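Local coordinates for demethylmenaquinone Methyltransferase (Thermus thermophilus, PDB 1J3L), which is an RraA-like protein that assembles as three copies of a compact alpha/beta chain, at residues V89-V95 / L108-T114; V47-L51 / L72-L77; R4-S9 / D146-L151; S24-R28 / T98-V104. All coordinates share one frame; numbering follows the deposited sequence.

Interaction 1 (V89-V95 / L108-T114); sequences VVVHGAV and LLALAAT
V89 and L108 lie side by side on one face of two neighbouring parallel strands, their side chains pointing the same way. L108 CD2 presses on both CB and CG2 of V89, and V89 CG2 to L108 CD2 is 3.5 Å, tighter than usual for two carbons. V89 has CG1 anti to its backbone N (chi1 -168°), which leaves CG2 as the branch that meets the leucine. V90 and L109 also run alongside each other, on the other face, with V90 CG2 4.2 Å from L109 CD1. Backbone hydrogen bonds of the parallel type hold this pairing. L109 N donates to V89 O, and V91 N donates to L109 O at 2.7 Å.

The regular pairing is interrupted at H92, the centre of an inverse gamma turn. Past it, L111 N bonds to G93 O at 2.9 Å. L111 CD1 approaches the H92 ring obliquely, 3.7 Å from H92 CD2. The chain then pairs again: V95 N donates to A112 O, and T114 N to V95 O at 2.9 Å. V95 CG1 meets A110 CB at 3.5 Å, so the second pairing packs back on the end of the first.

Strand 88-92, helix 98-101 and strand 107-110 form a beta-alpha-beta crossover. Strand 58-63 borders strand 88-92 through backbone bonds of V90 and H92. L101 of the helix packs on V95 and L108. F31 of strand 31-39 touches V90 and L109, and A113 meets the second subunit.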
loop_
_atom_site.group_PDB
_atom_site.type_symbol
_atom_site.label_atom_id
_atom_site.label_comp_id
_atom_site.label_asym_id
_atom_site.label_seq_id
_atom_site.Cartn_x
_atom_site.Cartn_y
_atom_site.Cartn_z
ATOM N N VAL A 89 -17.742 -3.665 -7.779
ATOM C CA VAL A 89 -16.950 -4.816 -8.190
ATOM C C VAL A 89 -15.730 -4.901 -7.278
ATOM O O VAL A 89 -15.063 -3.891 -7.016
ATOM C CB VAL A 89 -16.436 -4.662 -9.644
ATOM C CG1 VAL A 89 -15.872 -5.998 -10.148
ATOM C CG2 VAL A 89 -17.556 -4.149 -10.540
ATOM N N VAL A 90 -15.455 -6.093 -6.767
ATOM C CA VAL A 90 -14.283 -6.297 -5.923
ATOM C C VAL A 90 -13.388 -7.283 -6.649
ATOM O O VAL A 90 -13.796 -8.402 -6.941
ATOM C CB VAL A 90 -14.642 -6.874 -4.559
ATOM C CG1 VAL A 90 -13.383 -7.308 -3.847
ATOM C CG2 VAL A 90 -15.372 -5.828 -3.737
ATOM N N VAL A 91 -12.167 -6.866 -6.951
ATOM C CA VAL A 91 -11.256 -7.732 -7.675
ATOM C C VAL A 91 -10.062 -8.212 -6.865
ATOM O O VAL A 91 -9.222 -7.411 -6.443
ATOM C CB VAL A 91 -10.724 -7.029 -8.958
ATOM C CG1 VAL A 91 -9.813 -7.963 -9.741
ATOM C CG2 VAL A 91 -11.884 -6.582 -9.826
ATOM N N HIS A 92 -10.002 -9.518 -6.628
ATOM C CA HIS A 92 -8.855 -10.081 -5.937
ATOM C C HIS A 92 -7.920 -10.307 -7.109
ATOM O O HIS A 92 -7.820 -11.418 -7.634
ATOM C CB HIS A 92 -9.172 -11.423 -5.279
ATOM C CG HIS A 92 -8.025 -11.974 -4.495
ATOM N ND1 HIS A 92 -7.654 -13.306 -4.542
ATOM C CD2 HIS A 92 -7.171 -11.383 -3.627
ATOM C CE1 HIS A 92 -6.628 -13.503 -3.738
ATOM N NE2 HIS A 92 -6.314 -12.350 -3.167
ATOM N N GLY A 93 -7.270 -9.226 -7.528
ATOM C CA GLY A 93 -6.381 -9.255 -8.673
ATOM C C GLY A 93 -6.205 -7.834 -9.171
ATOM O O GLY A 93 -6.355 -6.885 -8.385
ATOM N N ALA A 94 -5.926 -7.665 -10.465
ATOM C CA ALA A 94 -5.695 -6.330 -10.992
ATOM C C ALA A 94 -6.712 -5.807 -11.997
ATOM O O ALA A 94 -7.501 -6.569 -12.562
ATOM C CB ALA A 94 -4.287 -6.255 -11.589
ATOM N N VAL A 95 -6.665 -4.489 -12.192
ATOM C CA VAL A 95 -7.534 -3.761 -13.115
ATOM C C VAL A 95 -6.650 -2.791 -13.920
ATOM O O VAL A 95 -5.437 -2.766 -13.714
ATOM C CB VAL A 95 -8.616 -2.941 -12.333
ATOM C CG1 VAL A 95 -9.447 -3.870 -11.438
ATOM C CG2 VAL A 95 -7.957 -1.846 -11.500
ATOM N N LEU A 108 -15.141 0.206 -6.856
ATOM C CA LEU A 108 -14.180 -0.632 -7.572
ATOM C C LEU A 108 -12.879 -0.847 -6.786
ATOM O O LEU A 108 -12.020 0.038 -6.721
ATOM C CB LEU A 108 -13.860 -0.028 -8.945
ATOM C CG LEU A 108 -15.014 0.039 -9.947
ATOM C CD1 LEU A 108 -14.532 0.705 -11.227
ATOM C CD2 LEU A 108 -15.534 -1.365 -10.233
ATOM N N LEU A 109 -12.744 -2.031 -6.198
ATOM C CA LEU A 109 -11.558 -2.374 -5.425
ATOM C C LEU A 109 -10.720 -3.403 -6.167
ATOM O O LEU A 109 -11.245 -4.280 -6.859
ATOM C CB LEU A 109 -11.940 -2.953 -4.059
ATOM C CG LEU A 109 -12.925 -2.155 -3.209
ATOM C CD1 LEU A 109 -13.141 -2.845 -1.841
ATOM C CD2 LEU A 109 -12.384 -0.748 -3.037
ATOM N N ALA A 110 -9.408 -3.283 -6.029
ATOM C CA ALA A 110 -8.494 -4.211 -6.661
ATOM C C ALA A 110 -7.195 -4.139 -5.882
ATOM O O ALA A 110 -6.994 -3.217 -5.095
ATOM C CB ALA A 110 -8.271 -3.824 -8.111
ATOM N N LEU A 111 -6.320 -5.116 -6.088
ATOM C CA LEU A 111 -5.042 -5.141 -5.394
ATOM C C LEU A 111 -4.082 -4.169 -6.061
ATOM O O LEU A 111 -3.201 -3.608 -5.417
ATOM C CB LEU A 111 -4.460 -6.561 -5.406
ATOM C CG LEU A 111 -5.274 -7.608 -4.633
ATOM C CD1 LEU A 111 -4.680 -8.991 -4.842
ATOM C CD2 LEU A 111 -5.312 -7.241 -3.150
ATOM N N ALA A 112 -4.276 -3.960 -7.360
ATOM C CA ALA A 112 -3.411 -3.063 -8.104
ATOM C C ALA A 112 -3.846 -2.893 -9.541
ATOM O O ALA A 112 -4.682 -3.641 -10.055
ATOM C CB ALA A 112 -1.977 -3.588 -8.074
ATOM N N ALA A 113 -3.283 -1.875 -10.179
ATOM C CA ALA A 113 -3.542 -1.634 -11.589
ATOM C C ALA A 113 -2.354 -2.262 -12.341
ATOM O O ALA A 113 -1.257 -2.382 -11.797
ATOM C CB ALA A 113 -3.627 -0.121 -11.873
ATOM N N THR A 114 -2.579 -2.670 -13.580
ATOM C CA THR A 114 -1.534 -3.274 -14.398
ATOM C C THR A 114 -1.898 -2.938 -15.847
ATOM O O THR A 114 -3.083 -2.815 -16.181
ATOM C CB THR A 114 -1.473 -4.809 -14.183
ATOM O OG1 THR A 114 -0.149 -5.282 -14.450
ATOM C CG2 THR A 114 -2.455 -5.528 -15.107
#

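Interaction 2 (V47-L51 / L72-L77)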
loop_
_atom_site.group_PDB
_atom_site.type_symbol
_atom_site.label_atom_id
_atom_site.label_comp_id
_atom_site.label_asym_id
_atom_site.label_seq_id
_atom_site.Cartn_x
_atom_site.Cartn_y
_atom_site.Cartn_z
ATOM N N VAL A 47 -16.035 -12.023 -17.168
ATOM C CA VAL A 47 -16.331 -10.775 -16.470
ATOM C C VAL A 47 -17.274 -9.937 -17.312
ATOM O O VAL A 47 -18.210 -9.322 -16.796
ATOM C CB VAL A 47 -15.061 -9.938 -16.194
ATOM C CG1 VAL A 47 -15.452 -8.579 -15.598
ATOM C CG2 VAL A 47 -14.140 -10.685 -15.241
ATOM N N ARG A 48 -17.022 -9.909 -18.614
ATOM C CA ARG A 48 -17.861 -9.147 -19.518
ATOM C C ARG A 48 -19.262 -9.750 -19.604
ATOM O O ARG A 48 -20.252 -9.028 -19.512
ATOM C CB ARG A 48 -17.223 -9.083 -20.910
ATOM C CG ARG A 48 -18.092 -8.368 -21.933
ATOM C CD ARG A 48 -17.365 -8.170 -23.259
ATOM N NE ARG A 48 -16.443 -7.033 -23.231
ATOM C CZ ARG A 48 -16.822 -5.762 -23.126
ATOM N NH1 ARG A 48 -18.110 -5.448 -23.039
ATOM N NH2 ARG A 48 -15.909 -4.803 -23.112
ATOM N N LYS A 49 -19.340 -11.072 -19.756
ATOM C CA LYS A 49 -20.628 -11.761 -19.854
ATOM C C LYS A 49 -21.503 -11.544 -18.614
ATOM O O LYS A 49 -22.673 -11.179 -18.723
ATOM C CB LYS A 49 -20.413 -13.261 -20.065
ATOM C CG LYS A 49 -21.596 -13.948 -20.738
ATOM C CD LYS A 49 -21.395 -15.448 -20.843
ATOM C CE LYS A 49 -22.536 -16.101 -21.608
ATOM N NZ LYS A 49 -23.855 -15.774 -20.999
ATOM N N VAL A 50 -20.928 -11.761 -17.435
ATOM C CA VAL A 50 -21.659 -11.586 -16.187
ATOM C C VAL A 50 -22.076 -10.135 -15.888
ATOM O O VAL A 50 -23.197 -9.900 -15.443
ATOM C CB VAL A 50 -20.842 -12.148 -14.986
ATOM C CG1 VAL A 50 -21.560 -11.854 -13.665
ATOM C CG2 VAL A 50 -20.652 -13.662 -15.152
ATOM N N LEU A 51 -21.200 -9.163 -16.133
ATOM C CA LEU A 51 -21.560 -7.773 -15.851
ATOM C C LEU A 51 -22.632 -7.258 -16.799
ATOM O O LEU A 51 -23.190 -6.182 -16.592
ATOM C CB LEU A 51 -20.335 -6.862 -15.922
ATOM C CG LEU A 51 -19.382 -6.853 -14.723
ATOM C CD1 LEU A 51 -18.218 -5.945 -15.024
ATOM C CD2 LEU A 51 -20.097 -6.367 -13.482
ATOM N N LEU A 72 -8.376 -7.537 -15.106
ATOM C CA LEU A 72 -9.636 -8.247 -15.253
ATOM C C LEU A 72 -10.747 -7.263 -15.564
ATOM O O LEU A 72 -11.843 -7.651 -15.974
ATOM C CB LEU A 72 -9.961 -9.025 -13.978
ATOM C CG LEU A 72 -8.926 -10.106 -13.683
ATOM C CD1 LEU A 72 -9.299 -10.874 -12.447
ATOM C CD2 LEU A 72 -8.838 -11.035 -14.876
ATOM N N LEU A 73 -10.465 -5.978 -15.388
ATOM C CA LEU A 73 -11.474 -4.971 -15.668
ATOM C C LEU A 73 -10.817 -3.657 -16.075
ATOM O O LEU A 73 -9.851 -3.206 -15.455
ATOM C CB LEU A 73 -12.367 -4.798 -14.437
ATOM C CG LEU A 73 -13.763 -4.227 -14.659
ATOM C CD1 LEU A 73 -14.686 -4.683 -13.548
ATOM C CD2 LEU A 73 -13.690 -2.723 -14.721
ATOM N N GLY A 74 -11.329 -3.070 -17.152
ATOM C CA GLY A 74 -10.798 -1.814 -17.637
ATOM C C GLY A 74 -11.864 -0.746 -17.630
ATOM O O GLY A 74 -12.915 -0.898 -16.997
ATOM N N GLY A 75 -11.591 0.354 -18.325
ATOM C CA GLY A 75 -12.552 1.430 -18.381
ATOM C C GLY A 75 -13.884 0.998 -18.968
ATOM O O GLY A 75 -14.936 1.390 -18.471
ATOM N N ASN A 76 -13.843 0.189 -20.022
ATOM C CA ASN A 76 -15.063 -0.274 -20.679
ATOM C C ASN A 76 -15.974 -1.090 -19.773
ATOM O O ASN A 76 -17.165 -0.813 -19.680
ATOM C CB ASN A 76 -14.728 -1.102 -21.928
ATOM C CG ASN A 76 -14.018 -0.291 -23.003
ATOM O OD1 ASN A 76 -14.365 0.860 -23.262
ATOM N ND2 ASN A 76 -13.029 -0.900 -23.646
ATOM N N LEU A 77 -15.421 -2.108 -19.124
ATOM C CA LEU A 77 -16.230 -2.937 -18.238
ATOM C C LEU A 77 -16.750 -2.150 -17.043
ATOM O O LEU A 77 -17.867 -2.373 -16.585
ATOM C CB LEU A 77 -15.440 -4.161 -17.767
ATOM C CG LEU A 77 -15.199 -5.211 -18.860
ATOM C CD1 LEU A 77 -14.500 -6.415 -18.258
ATOM C CD2 LEU A 77 -16.534 -5.646 -19.491
#
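This is a largely apolar contact between helix 45-51 and the start of helix 75-83, together with the turn that leads into it. L77 is at its centre and forks between two residues of the other helix. L77 CD1 lies 3.6 Å from V47 CG1, and the two side chains meet at a slant. L77 CD2 sits over the centre of one face of the R48 guanidinium, 3.6 Å from R48 CZ. The arginine chain leaves the helix extended and then turns about its CG-CD bond (chi3 -80°). The R48 and L77 side chains cross at about a right angle. N76 CB comes to the edge of the guanidinium, 4.1 Å from R48 NH2.

G74 is the N-cap residue of helix 75-83, and the backbone N of G75 bonds to the carboxylate of D97. Helix 45-51 packs on the parallel strands 31-39 and 58-63 of the alpha/beta fold, through V47 on L38 and L51 on L60. Helix 75-83 lies against it, with L51 touching A81.

One turn after V47, L51 reaches the same neighbours. L51 CD1 lies 4.0 Å from L73 CD1, and the two leucines cross near a right angle. L51 CD1 is also 3.9 Å from the backbone oxygen L77 O. V47 CG1 rests 3.7 Å from L72 O. That oxygen accepts a hydrogen bond from N44 ND2, just ahead of helix 45-51.

Interaction 3 (R4-S9 / D146-L151); sequences RTTDLS and DEDGLL
The backbone N of T5 donates to D146 OD2 at 2.9 Å, meeting that oxygen nearly along its C-O axis. The other oxygen, D146 OD1, takes the backbone N of D148 at 2.7 Å in an Asx turn. One carboxylate thus ties the first turn of helix 5-11 to the type I turn from D146 to G149, which joins the antiparallel strands 142-146 and 149-153. R4, the N-cap residue, reaches the same turn by a chain bent at chi2 and chi3. R4 NH2 lies 2.6 Å from E147 OE2 in a salt bridge, though the hydrogen bond is weak, with an angle of 116°. The pairings of R4 with D146 and D148 are long. E147 OE2 also pairs with R30.

Packing continues outward from T5. T5 CG2 touches D148 CB at 3.5 Å, and T5 OG1 lies 3.2 Å from L151 CB. Further along the helix, L151 CD2 presses on L8 CB at 3.5 Å, a tight approach.

Three acidic side chains crowd one turn. R4 and R30 would probably offset their charge, and D148 OD1 is already taken by T98 N of the third subunit.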
loop_
_atom_site.group_PDB
_atom_site.type_symbol
_atom_site.label_atom_id
_atom_site.label_comp_id
_atom_site.label_asym_id
_atom_site.label_seq_id
_atom_site.Cartn_x
_atom_site.Cartn_y
_atom_site.Cartn_z
ATOM N N ARG A 4 -22.169 0.859 8.148
ATOM C CA ARG A 4 -20.754 0.749 8.234
ATOM C C ARG A 4 -20.375 -0.682 8.425
ATOM O O ARG A 4 -21.141 -1.527 8.934
ATOM C CB ARG A 4 -20.163 1.493 9.404
ATOM C CG ARG A 4 -19.779 2.909 9.113
ATOM C CD ARG A 4 -18.867 3.090 7.900
ATOM N NE ARG A 4 -17.582 3.724 8.211
ATOM C CZ ARG A 4 -17.409 4.745 9.050
ATOM N NH1 ARG A 4 -18.439 5.277 9.695
ATOM N NH2 ARG A 4 -16.192 5.232 9.256
ATOM N N THR A 5 -19.131 -0.928 8.073
ATOM C CA THR A 5 -18.576 -2.233 8.139
ATOM C C THR A 5 -18.335 -2.508 9.619
ATOM O O THR A 5 -18.667 -3.588 10.078
ATOM C CB THR A 5 -17.297 -2.232 7.252
ATOM O OG1 THR A 5 -17.046 -3.539 6.718
ATOM C CG2 THR A 5 -16.124 -1.706 8.044
ATOM N N THR A 6 -17.754 -1.539 10.334
ATOM C CA THR A 6 -17.436 -1.688 11.741
ATOM C C THR A 6 -18.680 -1.939 12.602
ATOM O O THR A 6 -18.803 -2.989 13.228
ATOM C CB THR A 6 -16.639 -0.452 12.243
ATOM O OG1 THR A 6 -17.355 0.749 11.936
ATOM C CG2 THR A 6 -15.283 -0.398 11.566
ATOM N N ASP A 7 -19.611 -0.991 12.627
ATOM C CA ASP A 7 -20.827 -1.153 13.429
ATOM C C ASP A 7 -21.458 -2.512 13.208
ATOM O O ASP A 7 -21.683 -3.271 14.151
ATOM C CB ASP A 7 -21.876 -0.089 13.089
ATOM C CG ASP A 7 -21.336 1.314 13.193
ATOM O OD1 ASP A 7 -20.385 1.522 13.969
ATOM O OD2 ASP A 7 -21.871 2.210 12.503
ATOM N N LEU A 8 -21.746 -2.810 11.949
ATOM C CA LEU A 8 -22.373 -4.066 11.594
ATOM C C LEU A 8 -21.525 -5.265 11.972
ATOM O O LEU A 8 -22.043 -6.367 12.150
ATOM C CB LEU A 8 -22.720 -4.071 10.102
ATOM C CG LEU A 8 -23.834 -3.062 9.794
ATOM C CD1 LEU A 8 -24.156 -3.061 8.317
ATOM C CD2 LEU A 8 -25.080 -3.415 10.600
ATOM N N SER A 9 -20.221 -5.063 12.104
ATOM C CA SER A 9 -19.361 -6.170 12.500
ATOM C C SER A 9 -19.645 -6.478 13.967
ATOM O O SER A 9 -19.624 -7.639 14.380
ATOM C CB SER A 9 -17.886 -5.816 12.326
ATOM O OG SER A 9 -17.074 -6.921 12.679
ATOM N N ASP A 146 -16.223 -0.206 2.675
ATOM C CA ASP A 146 -15.892 1.173 3.006
ATOM C C ASP A 146 -14.413 1.273 3.390
ATOM O O ASP A 146 -13.673 0.302 3.259
ATOM C CB ASP A 146 -16.792 1.698 4.140
ATOM C CG ASP A 146 -16.636 0.916 5.429
ATOM O OD1 ASP A 146 -15.487 0.607 5.804
ATOM O OD2 ASP A 146 -17.664 0.626 6.079
ATOM N N GLU A 147 -13.995 2.447 3.862
ATOM C CA GLU A 147 -12.609 2.689 4.253
ATOM C C GLU A 147 -12.031 1.746 5.310
ATOM O O GLU A 147 -10.814 1.642 5.437
ATOM C CB GLU A 147 -12.440 4.125 4.750
ATOM C CG GLU A 147 -13.155 4.430 6.057
ATOM C CD GLU A 147 -14.589 4.911 5.865
ATOM O OE1 GLU A 147 -15.066 4.966 4.709
ATOM O OE2 GLU A 147 -15.240 5.241 6.881
ATOM N N ASP A 148 -12.882 1.069 6.075
ATOM C CA ASP A 148 -12.383 0.162 7.098
ATOM C C ASP A 148 -12.324 -1.276 6.615
ATOM O O ASP A 148 -11.947 -2.170 7.372
ATOM C CB ASP A 148 -13.241 0.228 8.371
ATOM C CG ASP A 148 -13.209 1.596 9.033
ATOM O OD1 ASP A 148 -12.102 2.099 9.319
ATOM O OD2 ASP A 148 -14.298 2.163 9.272
ATOM N N GLY A 149 -12.707 -1.509 5.364
ATOM C CA GLY A 149 -12.661 -2.864 4.848
ATOM C C GLY A 149 -13.954 -3.418 4.277
ATOM O O GLY A 149 -14.859 -2.674 3.905
ATOM N N LEU A 150 -14.033 -4.744 4.215
ATOM C CA LEU A 150 -15.194 -5.430 3.657
ATOM C C LEU A 150 -15.863 -6.356 4.659
ATOM O O LEU A 150 -15.200 -7.172 5.298
ATOM C CB LEU A 150 -14.777 -6.271 2.452
ATOM C CG LEU A 150 -13.817 -5.669 1.425
ATOM C CD1 LEU A 150 -13.504 -6.707 0.356
ATOM C CD2 LEU A 150 -14.436 -4.452 0.805
ATOM N N LEU A 151 -17.181 -6.232 4.784
ATOM C CA LEU A 151 -17.941 -7.085 5.685
ATOM C C LEU A 151 -18.880 -7.970 4.863
ATOM O O LEU A 151 -19.634 -7.482 4.019
ATOM C CB LEU A 151 -18.759 -6.246 6.669
ATOM C CG LEU A 151 -19.506 -7.042 7.752
ATOM C CD1 LEU A 151 -18.506 -7.720 8.677
ATOM C CD2 LEU A 151 -20.409 -6.122 8.551
#

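Interaction 4 (S24-R28 / T98-V104); sequences SFGGR and TEELREV
Apolar contacts between the loop 24-28 and helix 98-101 start at F25. T98 CG2 comes obliquely to the phenyl ring and lies 3.3 Å from F25 CE1 and the same distance from F25 CD1. L101 CD1 lies 3.9 Å from F25 CB. With F25 CG anti to the carbonyl carbon (chi1 -66°), the ring lies toward T98, while F25 O points to the L101-R102 backbone.

Polar contacts run through the backbone. G27 N donates to V104 O at 2.9 Å, with the donor tilted 23° from the carbonyl plane. V104 closes a type I turn that begins at L101. F25 O receives a water at 2.7 Å, and the same water donates to T98 O, so it bridges the loop and the first turn of the helix. R102 CA makes a CA-H...O contact with F25 O at 3.1 Å.

Close packing forms a third group, at the glycines. The R102 chain bends at chi2 (78°) and curls back toward them, with R102 NH1 3.6 Å from G27 CA. The backbone also comes close to the turn here, with G27 CA 3.4 Å from R102 O.

F25 N probably bonds to L108 O, which places the loop on strand 107-110. F25 also rests on V95, A110 and A113 of the adjoining strands. L101 packs on A78 of helix 75-83, and E99 forms a salt bridge with R30 of the second subunit.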
loop_
_atom_site.group_PDB
_atom_site.type_symbol
_atom_site.label_atom_id
_atom_site.label_comp_id
_atom_site.label_asym_id
_atom_site.label_seq_id
_atom_site.Cartn_x
_atom_site.Cartn_y
_atom_site.Cartn_z
ATOM N N SER A 24 -8.746 1.617 -3.806
ATOM C CA SER A 24 -10.048 2.039 -4.280
ATOM C C SER A 24 -9.837 2.748 -5.613
ATOM O O SER A 24 -9.181 3.784 -5.679
ATOM C CB SER A 24 -10.700 2.980 -3.260
ATOM O OG SER A 24 -12.096 3.076 -3.474
ATOM N N PHE A 25 -10.398 2.186 -6.678
ATOM C CA PHE A 25 -10.248 2.761 -8.009
ATOM C C PHE A 25 -11.538 3.392 -8.551
ATOM O O PHE A 25 -11.494 4.201 -9.478
ATOM C CB PHE A 25 -9.773 1.678 -8.995
ATOM C CG PHE A 25 -8.387 1.150 -8.724
ATOM C CD1 PHE A 25 -7.264 1.855 -9.129
ATOM C CD2 PHE A 25 -8.212 -0.082 -8.100
ATOM C CE1 PHE A 25 -5.984 1.338 -8.926
ATOM C CE2 PHE A 25 -6.946 -0.607 -7.891
ATOM C CZ PHE A 25 -5.822 0.103 -8.306
ATOM N N GLY A 26 -12.681 3.014 -7.988
ATOM C CA GLY A 26 -13.954 3.543 -8.461
ATOM C C GLY A 26 -14.316 4.908 -7.912
ATOM O O GLY A 26 -13.610 5.458 -7.071
ATOM N N GLY A 27 -15.421 5.464 -8.395
ATOM C CA GLY A 27 -15.859 6.769 -7.926
ATOM C C GLY A 27 -16.572 6.699 -6.584
ATOM O O GLY A 27 -16.846 7.730 -5.976
ATOM N N ARG A 28 -16.885 5.488 -6.122
ATOM C CA ARG A 28 -17.558 5.321 -4.830
ATOM C C ARG A 28 -16.625 4.643 -3.836
ATOM O O ARG A 28 -16.144 3.536 -4.092
ATOM C CB ARG A 28 -18.821 4.457 -4.958
ATOM C CG ARG A 28 -19.863 4.956 -5.941
ATOM C CD ARG A 28 -20.554 6.230 -5.497
ATOM N NE ARG A 28 -21.569 6.615 -6.477
ATOM C CZ ARG A 28 -22.298 7.726 -6.422
ATOM N NH1 ARG A 28 -22.142 8.588 -5.423
ATOM N NH2 ARG A 28 -23.183 7.980 -7.377
ATOM N N THR A 98 -6.956 3.153 -14.692
ATOM C CA THR A 98 -7.278 3.805 -13.438
ATOM C C THR A 98 -7.894 5.201 -13.596
ATOM O O THR A 98 -8.845 5.529 -12.893
ATOM C CB THR A 98 -6.039 3.883 -12.534
ATOM O OG1 THR A 98 -4.922 4.334 -13.297
ATOM C CG2 THR A 98 -5.711 2.520 -11.972
ATOM N N GLU A 99 -7.370 6.024 -14.503
ATOM C CA GLU A 99 -7.943 7.356 -14.678
ATOM C C GLU A 99 -9.424 7.254 -15.064
ATOM O O GLU A 99 -10.248 8.041 -14.609
ATOM C CB GLU A 99 -7.195 8.173 -15.744
ATOM C CG GLU A 99 -7.593 9.668 -15.714
ATOM C CD GLU A 99 -7.054 10.484 -16.880
ATOM O OE1 GLU A 99 -5.871 10.309 -17.255
ATOM O OE2 GLU A 99 -7.820 11.320 -17.412
ATOM N N GLU A 100 -9.766 6.282 -15.904
ATOM C CA GLU A 100 -11.160 6.100 -16.301
ATOM C C GLU A 100 -12.029 5.456 -15.203
ATOM O O GLU A 100 -13.195 5.817 -15.038
ATOM C CB GLU A 100 -11.243 5.262 -17.584
ATOM C CG GLU A 100 -10.769 5.984 -18.841
ATOM C CD GLU A 100 -10.653 5.041 -20.030
ATOM O OE1 GLU A 100 -11.556 4.195 -20.206
ATOM O OE2 GLU A 100 -9.667 5.149 -20.791
ATOM N N LEU A 101 -11.464 4.519 -14.449
ATOM C CA LEU A 101 -12.222 3.854 -13.397
ATOM C C LEU A 101 -12.718 4.852 -12.352
ATOM O O LEU A 101 -13.860 4.761 -11.888
ATOM C CB LEU A 101 -11.363 2.776 -12.715
ATOM C CG LEU A 101 -10.808 1.637 -13.588
ATOM C CD1 LEU A 101 -10.047 0.666 -12.702
ATOM C CD2 LEU A 101 -11.934 0.898 -14.333
ATOM N N ARG A 102 -11.849 5.804 -12.006
ATOM C CA ARG A 102 -12.133 6.828 -11.001
ATOM C C ARG A 102 -13.368 7.669 -11.317
ATOM O O ARG A 102 -14.023 8.188 -10.418
ATOM C CB ARG A 102 -10.930 7.762 -10.860
ATOM C CG ARG A 102 -11.040 8.752 -9.722
ATOM C CD ARG A 102 -10.725 8.078 -8.385
ATOM N NE ARG A 102 -10.919 8.981 -7.255
ATOM C CZ ARG A 102 -12.102 9.452 -6.875
ATOM N NH1 ARG A 102 -13.202 9.101 -7.536
ATOM N NH2 ARG A 102 -12.189 10.283 -5.842
ATOM N N GLU A 103 -13.674 7.790 -12.600
ATOM C CA GLU A 103 -14.803 8.583 -13.065
ATOM C C GLU A 103 -16.151 7.869 -13.142
ATOM O O GLU A 103 -17.152 8.498 -13.472
ATOM C CB GLU A 103 -14.456 9.178 -14.435
ATOM C CG GLU A 103 -13.418 10.274 -14.331
ATOM C CD GLU A 103 -12.918 10.751 -15.674
ATOM O OE1 GLU A 103 -13.745 11.007 -16.575
ATOM O OE2 GLU A 103 -11.686 10.880 -15.818
ATOM N N VAL A 104 -16.174 6.569 -12.853
ATOM C CA VAL A 104 -17.415 5.792 -12.901
ATOM C C VAL A 104 -17.990 5.736 -11.490
ATOM O O VAL A 104 -17.308 5.322 -10.551
ATOM C CB VAL A 104 -17.157 4.356 -13.415
ATOM C CG1 VAL A 104 -18.480 3.607 -13.577
ATOM C CG2 VAL A 104 -16.399 4.406 -14.736
HETATM O O HOH W 1 -9.025 4.522 -10.591
#

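In the fold
Interaction 1 lies nearest the chain's centre and touches all three others. Interaction 2 is about 12 Å from it, between centres, and opens and closes earlier in the chain. Interaction 4, about 11 Å away between centres, alternates with it along the chain, since helix 98-101 is the link between the two paired strands. L101 of interaction 4 packs on V95 of interaction 1 and on L73 and G74 of interaction 2. Interaction 3 spans nearly the whole chain and encloses the rest. It lies about 26 Å from interaction 2, between centres, and meets interaction 1 through L150. Interactions 3 and 4 do not touch within the chain but meet across the subunit boundary, so both contribute to the trimer interface.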